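Local coordinates for protein putative esterase/lipase/thioesterase (Silicibacter sp., PDB 2PBL) that is a putative esterase, lipase or thioesterase that probably hydrolyses ester or thioester bonds and has the alpha/beta-hydrolase fold, at residues 164-169 with 243-248; 221-226 with 232-237; 51-56 with 120-125. All coordinates share one frame; numbering follows the deposited sequence.

In the fold
All three contacts reach the same mixed sheet of the alpha/beta-hydrolase fold. Contact 3 comes first along the chain and closes before the others begin, joining strand 52-56 to helix 109-126. Contact 1 then opens at strand 160-166 and closes in the loop after strand 233-237, with contact 2, between helix 217-230 and strand 233-237, nested inside that span. The centres of contacts 1 and 2 are about 11 Å apart, and the two touch, partly through Pro-165 and Leu-226. Contact 3 lies about 27 Å, centre to centre, from contact 2, across the chain's centre. Contact 1 adjoins the probable catalytic centre, while contacts 2 and 3 pack helices on the sheet.

Contact 1. Residues 164-169 with 243-248; sequences VPISPL and FNVIEP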
loop_
_atom_site.group_PDB
_atom_site.type_symbol
_atom_site.label_atom_id
_atom_site.label_comp_id
_atom_site.label_asym_id
_atom_site.label_seq_id
_atom_site.Cartn_x
_atom_site.Cartn_y
_atom_site.Cartn_z
ATOM N N VAL A 164 3.853 7.507 -0.691
ATOM C CA VAL A 164 4.099 7.289 0.756
ATOM C C VAL A 164 3.912 5.821 1.108
ATOM O O VAL A 164 2.805 5.386 1.482
ATOM C CB VAL A 164 3.199 8.178 1.669
ATOM C CG1 VAL A 164 3.585 8.008 3.155
ATOM C CG2 VAL A 164 3.318 9.627 1.260
ATOM N N PRO A 165 4.996 5.032 0.990
ATOM C CA PRO A 165 4.994 3.615 1.392
ATOM C C PRO A 165 5.136 3.554 2.886
ATOM O O PRO A 165 6.071 4.146 3.444
ATOM C CB PRO A 165 6.292 3.083 0.764
ATOM C CG PRO A 165 6.705 4.111 -0.228
ATOM C CD PRO A 165 6.305 5.375 0.377
ATOM N N ILE A 166 4.143 2.951 3.529
ATOM C CA ILE A 166 4.072 2.898 4.946
ATOM C C ILE A 166 4.590 1.510 5.337
ATOM O O ILE A 166 3.995 0.485 4.970
ATOM C CB ILE A 166 2.626 3.084 5.409
ATOM C CG1 ILE A 166 2.036 4.414 4.869
ATOM C CG2 ILE A 166 2.586 3.006 6.908
ATOM C CD1 ILE A 166 0.422 4.498 4.994
ATOM N N SER A 167 5.710 1.473 6.053
ATOM C CA SER A 167 6.304 0.218 6.490
ATOM C C SER A 167 6.486 -0.726 5.298
ATOM O O SER A 167 6.064 -1.888 5.325
ATOM C CB SER A 167 5.413 -0.403 7.553
ATOM O OG SER A 167 5.030 0.590 8.515
ATOM N N PRO A 168 7.178 -0.240 4.241
ATOM C CA PRO A 168 7.325 -1.054 3.049
ATOM C C PRO A 168 8.348 -2.218 3.106
ATOM O O PRO A 168 9.295 -2.240 3.916
ATOM C CB PRO A 168 7.873 -0.048 2.031
ATOM C CG PRO A 168 8.722 0.882 2.906
ATOM C CD PRO A 168 7.816 1.085 4.098
ATOM N N LEU A 169 8.112 -3.186 2.246
ATOM C CA LEU A 169 9.140 -4.172 1.910
ATOM C C LEU A 169 9.855 -3.609 0.676
ATOM O O LEU A 169 9.252 -3.571 -0.426
ATOM C CB LEU A 169 8.505 -5.518 1.620
ATOM C CG LEU A 169 7.921 -5.956 2.986
ATOM C CD1 LEU A 169 6.644 -6.697 2.934
ATOM C CD2 LEU A 169 9.016 -6.718 3.732
ATOM N N PHE A 243 0.678 -2.490 12.936
ATOM C CA PHE A 243 -0.753 -2.490 12.763
ATOM C C PHE A 243 -1.442 -1.188 13.060
ATOM O O PHE A 243 -2.478 -0.962 12.478
ATOM C CB PHE A 243 -1.408 -3.623 13.548
ATOM C CG PHE A 243 -1.001 -4.991 13.114
ATOM C CD1 PHE A 243 -0.369 -5.236 11.912
ATOM C CD2 PHE A 243 -1.387 -6.076 13.881
ATOM C CE1 PHE A 243 -0.022 -6.518 11.561
ATOM C CE2 PHE A 243 -1.056 -7.365 13.513
ATOM C CZ PHE A 243 -0.385 -7.584 12.359
ATOM N N ASN A 244 -0.922 -0.333 13.943
ATOM C CA ASN A 244 -1.578 0.962 14.177
ATOM C C ASN A 244 -0.925 2.158 13.461
ATOM O O ASN A 244 -1.436 3.302 13.550
ATOM C CB ASN A 244 -1.794 1.275 15.671
ATOM C CG ASN A 244 -0.548 1.458 16.421
ATOM O OD1 ASN A 244 0.563 1.287 15.902
ATOM N ND2 ASN A 244 -0.706 1.821 17.710
ATOM N N VAL A 245 0.188 1.908 12.773
ATOM C CA VAL A 245 0.914 2.925 11.974
ATOM C C VAL A 245 0.005 3.556 10.914
ATOM O O VAL A 245 0.103 4.743 10.651
ATOM C CB VAL A 245 2.214 2.345 11.317
ATOM C CG1 VAL A 245 1.931 1.316 10.249
ATOM C CG2 VAL A 245 3.063 3.459 10.737
ATOM N N ILE A 246 -0.911 2.746 10.379
ATOM C CA ILE A 246 -1.896 3.179 9.386
ATOM C C ILE A 246 -3.106 3.901 9.982
ATOM O O ILE A 246 -3.877 4.536 9.262
ATOM C CB ILE A 246 -2.416 1.967 8.560
ATOM C CG1 ILE A 246 -3.200 0.954 9.448
ATOM C CG2 ILE A 246 -1.271 1.288 7.834
ATOM C CD1 ILE A 246 -3.641 -0.334 8.694
ATOM N N GLU A 247 -3.281 3.817 11.291
ATOM C CA GLU A 247 -4.478 4.416 11.922
ATOM C C GLU A 247 -4.698 5.874 11.642
ATOM O O GLU A 247 -5.838 6.242 11.380
ATOM C CB GLU A 247 -4.560 4.125 13.423
ATOM C CG GLU A 247 -4.881 2.682 13.652
ATOM C CD GLU A 247 -5.021 2.238 15.130
ATOM O OE1 GLU A 247 -4.713 3.039 16.081
ATOM O OE2 GLU A 247 -5.430 1.063 15.298
ATOM N N PRO A 248 -3.632 6.699 11.653
ATOM C CA PRO A 248 -3.807 8.135 11.336
ATOM C C PRO A 248 -4.423 8.484 9.979
ATOM O O PRO A 248 -4.831 9.646 9.767
ATOM C CB PRO A 248 -2.381 8.691 11.428
ATOM C CG PRO A 248 -1.709 7.742 12.407
ATOM C CD PRO A 248 -2.236 6.410 12.039
#
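Ile-166, the last residue of strand 160-166, and Val-245, in the loop that follows strand 233-237, run alongside each other, pointing opposite ways, and meet through their branch methyls. Ile-166 presents CG2, which is anti to its own backbone N, and this single methyl is set against both methyls of the valine: CG2 lies 3.8 Å from Val-245 CG1 and 3.9 Å from Val-245 CG2. Val-245 is turned so that CG1 sits between its backbone N and carbonyl carbon (chi1 67°), and from there CG1 also reaches the residue just after the strand, 3.6 Å from Ser-167 OG. The valine fork therefore covers a methyl and a hydroxyl at once.

Ile-246 joins from the flank. Its CG2 comes 4.3 Å from Ile-166 CG2, while the longer branch leads off, and the side chain also packs on Trp-82. Val-245 and Ile-246 can stand side by side because they form the corner of a type I beta turn, closed by Glu-247 N to Asn-244 O at 3.0 Å. On the other segment the chain bends sharply after the strand, Ser-167 having a positive phi of 52°. Ile-166 is tied by backbone hydrogen bonds to Gly-135 and Ser-137, at what looks like a nucleophile elbow.

The hydroxyl of Ser-167 has its polar partner elsewhere, in a hydrogen bond with Glu-215 OE2, and the serine side chain also touches His-242. Both residues probably belong to a Ser-His-Glu triad with Ser-137. Chemically, then, the contact is van der Waals packing among four buried residues, with one hydroxyl set against a methyl and its polar needs met by Glu-215. Val-245 brings apolar cover to a serine whose hydrogen bond could help to hold the probable triad acid in position.

Contact 2. Residues 221-226 with 232-237; sequences DQAIWL and ADHVIA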
loop_
_atom_site.group_PDB
_atom_site.type_symbol
_atom_site.label_atom_id
_atom_site.label_comp_id
_atom_site.label_asym_id
_atom_site.label_seq_id
_atom_site.Cartn_x
_atom_site.Cartn_y
_atom_site.Cartn_z
ATOM N N ASP A 221 14.681 -1.553 9.058
ATOM C CA ASP A 221 15.740 -1.738 8.067
ATOM C C ASP A 221 15.200 -1.582 6.624
ATOM O O ASP A 221 15.752 -0.846 5.814
ATOM C CB ASP A 221 16.394 -3.119 8.221
ATOM C CG ASP A 221 17.154 -3.253 9.535
ATOM O OD1 ASP A 221 17.328 -2.206 10.187
ATOM O OD2 ASP A 221 17.519 -4.392 9.935
ATOM N N GLN A 222 14.117 -2.280 6.346
ATOM C CA GLN A 222 13.463 -2.198 5.044
ATOM C C GLN A 222 13.160 -0.726 4.679
ATOM O O GLN A 222 13.308 -0.328 3.527
ATOM C CB GLN A 222 12.173 -3.036 5.045
ATOM C CG GLN A 222 12.375 -4.551 5.041
ATOM C CD GLN A 222 12.781 -5.116 3.698
ATOM O OE1 GLN A 222 12.854 -4.407 2.696
ATOM N NE2 GLN A 222 13.078 -6.404 3.682
ATOM N N ALA A 223 12.785 0.086 5.660
ATOM C CA ALA A 223 12.465 1.487 5.412
ATOM C C ALA A 223 13.699 2.293 5.038
ATOM O O ALA A 223 13.711 2.975 4.030
ATOM C CB ALA A 223 11.756 2.089 6.608
ATOM N N ILE A 224 14.736 2.236 5.863
ATOM C CA ILE A 224 15.958 2.986 5.626
ATOM C C ILE A 224 16.655 2.522 4.343
ATOM O O ILE A 224 17.306 3.331 3.665
ATOM C CB ILE A 224 16.900 2.951 6.873
ATOM C CG1 ILE A 224 18.083 3.926 6.728
ATOM C CG2 ILE A 224 17.457 1.583 7.109
ATOM C CD1 ILE A 224 17.734 5.352 6.781
ATOM N N TRP A 225 16.543 1.235 3.999
ATOM C CA TRP A 225 17.077 0.801 2.721
ATOM C C TRP A 225 16.457 1.561 1.550
ATOM O O TRP A 225 17.208 1.976 0.634
ATOM C CB TRP A 225 16.976 -0.685 2.481
ATOM C CG TRP A 225 17.876 -1.476 3.373
ATOM C CD1 TRP A 225 19.103 -1.103 3.868
ATOM C CD2 TRP A 225 17.632 -2.795 3.857
ATOM N NE1 TRP A 225 19.610 -2.109 4.655
ATOM C CE2 TRP A 225 18.728 -3.153 4.671
ATOM C CE3 TRP A 225 16.595 -3.700 3.696
ATOM C CZ2 TRP A 225 18.811 -4.400 5.308
ATOM C CZ3 TRP A 225 16.671 -4.945 4.328
ATOM C CH2 TRP A 225 17.777 -5.271 5.139
ATOM N N LEU A 226 15.133 1.769 1.606
ATOM C CA LEU A 226 14.417 2.500 0.542
ATOM C C LEU A 226 14.833 3.979 0.550
ATOM O O LEU A 226 15.124 4.599 -0.500
ATOM C CB LEU A 226 12.879 2.340 0.682
ATOM C CG LEU A 226 12.101 2.896 -0.535
ATOM C CD1 LEU A 226 12.615 2.360 -1.856
ATOM C CD2 LEU A 226 10.590 2.701 -0.444
ATOM N N ALA A 232 14.924 9.294 -0.393
ATOM C CA ALA A 232 13.550 9.672 -0.099
ATOM C C ALA A 232 13.486 10.362 1.244
ATOM O O ALA A 232 14.445 10.274 2.007
ATOM C CB ALA A 232 12.644 8.425 -0.077
ATOM N N ASP A 233 12.389 11.084 1.531
ATOM C CA ASP A 233 12.154 11.593 2.899
ATOM C C ASP A 233 11.907 10.342 3.775
ATOM O O ASP A 233 11.624 9.242 3.265
ATOM C CB ASP A 233 10.972 12.565 3.014
ATOM C CG ASP A 233 11.257 13.958 2.374
ATOM O OD1 ASP A 233 12.322 14.113 1.738
ATOM O OD2 ASP A 233 10.414 14.886 2.504
ATOM N N HIS A 234 12.039 10.514 5.092
ATOM C CA HIS A 234 11.898 9.435 6.043
ATOM C C HIS A 234 11.264 9.929 7.314
ATOM O O HIS A 234 11.801 10.813 7.927
ATOM C CB HIS A 234 13.301 8.901 6.356
ATOM C CG HIS A 234 13.319 7.650 7.185
ATOM N ND1 HIS A 234 14.484 7.169 7.752
ATOM C CD2 HIS A 234 12.350 6.731 7.472
ATOM C CE1 HIS A 234 14.230 6.027 8.369
ATOM N NE2 HIS A 234 12.948 5.736 8.214
ATOM N N VAL A 235 10.136 9.319 7.690
ATOM C CA VAL A 235 9.428 9.605 8.927
ATOM C C VAL A 235 9.320 8.363 9.823
ATOM O O VAL A 235 8.838 7.290 9.387
ATOM C CB VAL A 235 8.043 10.133 8.677
ATOM C CG1 VAL A 235 7.308 10.335 10.020
ATOM C CG2 VAL A 235 8.097 11.479 7.917
ATOM N N ILE A 236 9.746 8.511 11.082
ATOM C CA ILE A 236 9.551 7.444 12.081
ATOM C C ILE A 236 8.407 7.882 13.021
ATOM O O ILE A 236 8.554 8.836 13.793
ATOM C CB ILE A 236 10.834 7.155 12.826
ATOM C CG1 ILE A 236 11.863 6.665 11.826
ATOM C CG2 ILE A 236 10.638 6.056 13.898
ATOM C CD1 ILE A 236 13.138 6.398 12.431
ATOM N N ALA A 237 7.255 7.219 12.929
ATOM C CA ALA A 237 6.076 7.569 13.716
ATOM C C ALA A 237 6.243 7.105 15.174
ATOM O O ALA A 237 6.365 5.896 15.443
ATOM C CB ALA A 237 4.844 6.927 13.102
#
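This is helix-on-sheet packing at the edge of an alpha/beta-hydrolase fold, inside the beta-alpha-beta unit made by strand 206-212, helix 217-230 and strand 233-237. Strand 233-237 is the outermost strand on its side of the sheet within the chain, and a short connection separates it from the helix, so the two segments are near neighbours in sequence as well as in space. The strand is bound along its inner side by backbone hydrogen bonds from Asp-233, Val-235 and Ala-237 to strand 206-212.

On the strand, His-234 makes the close side-chain contacts. The CA atoms come nearest at Ile-224 and His-234, 7.6 Å apart. His-234 has CG anti to its backbone N (chi1 -172°), an extended posture that carries the imidazole across to two successive residues of the helix. Ala-223 is the buried member of the pair and also packs on Val-209 of the adjoining strand. Ile-224 stands at the more open margin, where both it and the histidine also touch a neighbouring molecule in the crystal.

Farther along, Ala-232 and Leu-226 shield one another only loosely, Ala-232 CB coming no nearer than 4.6 Å, to Leu-226 O. The interface is thus modest in extent, and the side chains that Ala-223 and Ile-224 bring to it are apolar. At the ring itself the helix residues divide the histidine between them, both approaching obliquely: Ile-224 CD1 rests 3.8 Å from His-234 ND1 and 3.9 Å from His-234 CE1, whereas Ala-223 CB lies 4.2 Å from His-234 NE2.

Contact 3. Residues 51-56 with 120-125; sequences HKFDLF and VTAAAK
Phe-53 lays the far end of its ring against Ala-122 and Ala-123, two consecutive small residues of helix 109-126, and this is where strand 52-56 and the helix are tightly packed. The two ring carbons flanking CZ are shared out: Phe-53 CE1 is 4.0 Å from Ala-122 CB, and Phe-53 CE2 is 4.0 Å from Ala-123 CB. Between them the ring tip comes down on the helix backbone itself, with Phe-53 CZ 4.0 Å from Ala-123 N. Both alanine methyls meet the ring obliquely. With side chains this short, the helix can offer its main chain as well as its methyls to the aromatic ring.

The phenyl group gets there with CG placed between the backbone N and the carbonyl carbon (chi1 68°), a rotamer that projects it from the strand to the helix. Its backbone is held meanwhile by hydrogen bonding to Leu-43 of strand 39-44, and the Phe-53 side chain also touches that residue.

Packing slackens toward Leu-55, while the Ala-122 side is the one nearer solvent. Leu-55 points the same way as Phe-53, two residues on, but Leu-55 CD1 stops 5.3 Å from Ala-123 CB; its side chain touches Glu-126 instead. Ala-122 is partly exposed, so the CE1 side of the contact lies closer to the surface than the CE2 side, where Ala-123 is buried.

Alternate residues of the strand serve the other face of the sheet: Asp-54 forms a salt bridge with Lys-79, and Phe-56 meets Phe-31 edge-to-face. Helices packed on a central, mostly parallel sheet are characteristic of the alpha/beta-hydrolase fold, here at the antiparallel end of the sheet, to which strand 52-56 belongs.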
loop_
_atom_site.group_PDB
_atom_site.type_symbol
_atom_site.label_atom_id
_atom_site.label_comp_id
_atom_site.label_asym_id
_atom_site.label_seq_id
_atom_site.Cartn_x
_atom_site.Cartn_y
_atom_site.Cartn_z
ATOM N N HIS A 51 -9.979 -8.783 -9.199
ATOM C CA HIS A 51 -9.561 -7.576 -9.937
ATOM C C HIS A 51 -10.576 -6.434 -9.796
ATOM O O HIS A 51 -11.075 -5.880 -10.780
ATOM C CB HIS A 51 -9.273 -7.876 -11.407
ATOM C CG HIS A 51 -8.197 -8.894 -11.604
ATOM N ND1 HIS A 51 -8.119 -9.684 -12.717
ATOM C CD2 HIS A 51 -7.202 -9.298 -10.787
ATOM C CE1 HIS A 51 -7.102 -10.515 -12.600
ATOM N NE2 HIS A 51 -6.524 -10.297 -11.436
ATOM N N LYS A 52 -10.783 -6.015 -8.553
ATOM C CA LYS A 52 -11.764 -5.026 -8.224
ATOM C C LYS A 52 -11.163 -3.969 -7.330
ATOM O O LYS A 52 -10.183 -4.260 -6.645
ATOM C CB LYS A 52 -12.853 -5.670 -7.379
ATOM C CG LYS A 52 -13.494 -6.923 -7.915
ATOM C CD LYS A 52 -14.459 -6.647 -8.999
ATOM C CE LYS A 52 -15.132 -7.976 -9.394
ATOM N NZ LYS A 52 -15.930 -7.872 -10.619
ATOM N N PHE A 53 -11.764 -2.780 -7.354
ATOM C CA PHE A 53 -11.432 -1.700 -6.450
ATOM C C PHE A 53 -12.671 -0.956 -6.016
ATOM O O PHE A 53 -13.698 -0.951 -6.701
ATOM C CB PHE A 53 -10.404 -0.715 -7.027
ATOM C CG PHE A 53 -10.887 0.115 -8.195
ATOM C CD1 PHE A 53 -10.921 -0.403 -9.486
ATOM C CD2 PHE A 53 -11.221 1.444 -8.021
ATOM C CE1 PHE A 53 -11.366 0.368 -10.548
ATOM C CE2 PHE A 53 -11.634 2.241 -9.091
ATOM C CZ PHE A 53 -11.690 1.692 -10.365
ATOM N N ASP A 54 -12.559 -0.375 -4.828
ATOM C CA ASP A 54 -13.584 0.466 -4.276
ATOM C C ASP A 54 -13.122 1.917 -4.522
ATOM O O ASP A 54 -11.930 2.246 -4.469
ATOM C CB ASP A 54 -13.802 0.197 -2.799
ATOM C CG ASP A 54 -14.463 -1.172 -2.512
ATOM O OD1 ASP A 54 -15.061 -1.828 -3.396
ATOM O OD2 ASP A 54 -14.368 -1.592 -1.350
ATOM N N LEU A 55 -14.081 2.750 -4.871
ATOM C CA LEU A 55 -13.860 4.160 -5.106
ATOM C C LEU A 55 -14.800 4.976 -4.218
ATOM O O LEU A 55 -16.039 4.908 -4.339
ATOM C CB LEU A 55 -14.055 4.505 -6.568
ATOM C CG LEU A 55 -13.726 5.919 -7.000
ATOM C CD1 LEU A 55 -12.252 6.294 -6.721
ATOM C CD2 LEU A 55 -14.006 6.033 -8.489
ATOM N N PHE A 56 -14.179 5.707 -3.311
ATOM C CA PHE A 56 -14.871 6.569 -2.371
ATOM C C PHE A 56 -14.732 8.013 -2.825
ATOM O O PHE A 56 -13.625 8.543 -2.944
ATOM C CB PHE A 56 -14.360 6.363 -0.937
ATOM C CG PHE A 56 -14.412 4.925 -0.513
ATOM C CD1 PHE A 56 -15.633 4.295 -0.342
ATOM C CD2 PHE A 56 -13.252 4.179 -0.368
ATOM C CE1 PHE A 56 -15.691 2.962 -0.030
ATOM C CE2 PHE A 56 -13.320 2.830 -0.053
ATOM C CZ PHE A 56 -14.530 2.243 0.127
ATOM N N VAL A 120 -4.460 1.103 -10.634
ATOM C CA VAL A 120 -4.154 2.539 -10.554
ATOM C C VAL A 120 -4.612 3.168 -11.858
ATOM O O VAL A 120 -5.282 4.198 -11.837
ATOM C CB VAL A 120 -2.639 2.787 -10.306
ATOM C CG1 VAL A 120 -2.274 4.244 -10.405
ATOM C CG2 VAL A 120 -2.166 2.205 -8.917
ATOM N N THR A 121 -4.282 2.510 -12.975
ATOM C CA THR A 121 -4.655 2.977 -14.317
ATOM C C THR A 121 -6.155 3.157 -14.455
ATOM O O THR A 121 -6.578 4.194 -14.920
ATOM C CB THR A 121 -4.122 2.053 -15.428
ATOM O OG1 THR A 121 -2.690 2.098 -15.393
ATOM C CG2 THR A 121 -4.603 2.495 -16.814
ATOM N N ALA A 122 -6.942 2.165 -14.034
ATOM C CA ALA A 122 -8.403 2.255 -14.045
ATOM C C ALA A 122 -8.951 3.345 -13.125
ATOM O O ALA A 122 -9.804 4.153 -13.522
ATOM C CB ALA A 122 -8.987 0.915 -13.688
ATOM N N ALA A 123 -8.440 3.410 -11.901
ATOM C CA ALA A 123 -8.882 4.469 -11.003
ATOM C C ALA A 123 -8.567 5.863 -11.589
ATOM O O ALA A 123 -9.365 6.783 -11.446
ATOM C CB ALA A 123 -8.285 4.296 -9.618
ATOM N N ALA A 124 -7.416 5.999 -12.259
ATOM C CA ALA A 124 -6.959 7.262 -12.869
ATOM C C ALA A 124 -7.846 7.714 -14.044
ATOM O O ALA A 124 -7.795 8.871 -14.423
ATOM C CB ALA A 124 -5.545 7.144 -13.320
ATOM N N LYS A 125 -8.612 6.786 -14.621
ATOM C CA LYS A 125 -9.625 7.136 -15.633
ATOM C C LYS A 125 -10.900 7.680 -14.987
ATOM O O LYS A 125 -11.657 8.424 -15.606
ATOM C CB LYS A 125 -9.960 5.914 -16.477
ATOM C CG LYS A 125 -8.747 5.482 -17.270
ATOM C CD LYS A 125 -9.003 4.347 -18.218
ATOM C CE LYS A 125 -7.682 4.000 -18.921
ATOM N NZ LYS A 125 -7.777 2.716 -19.603
#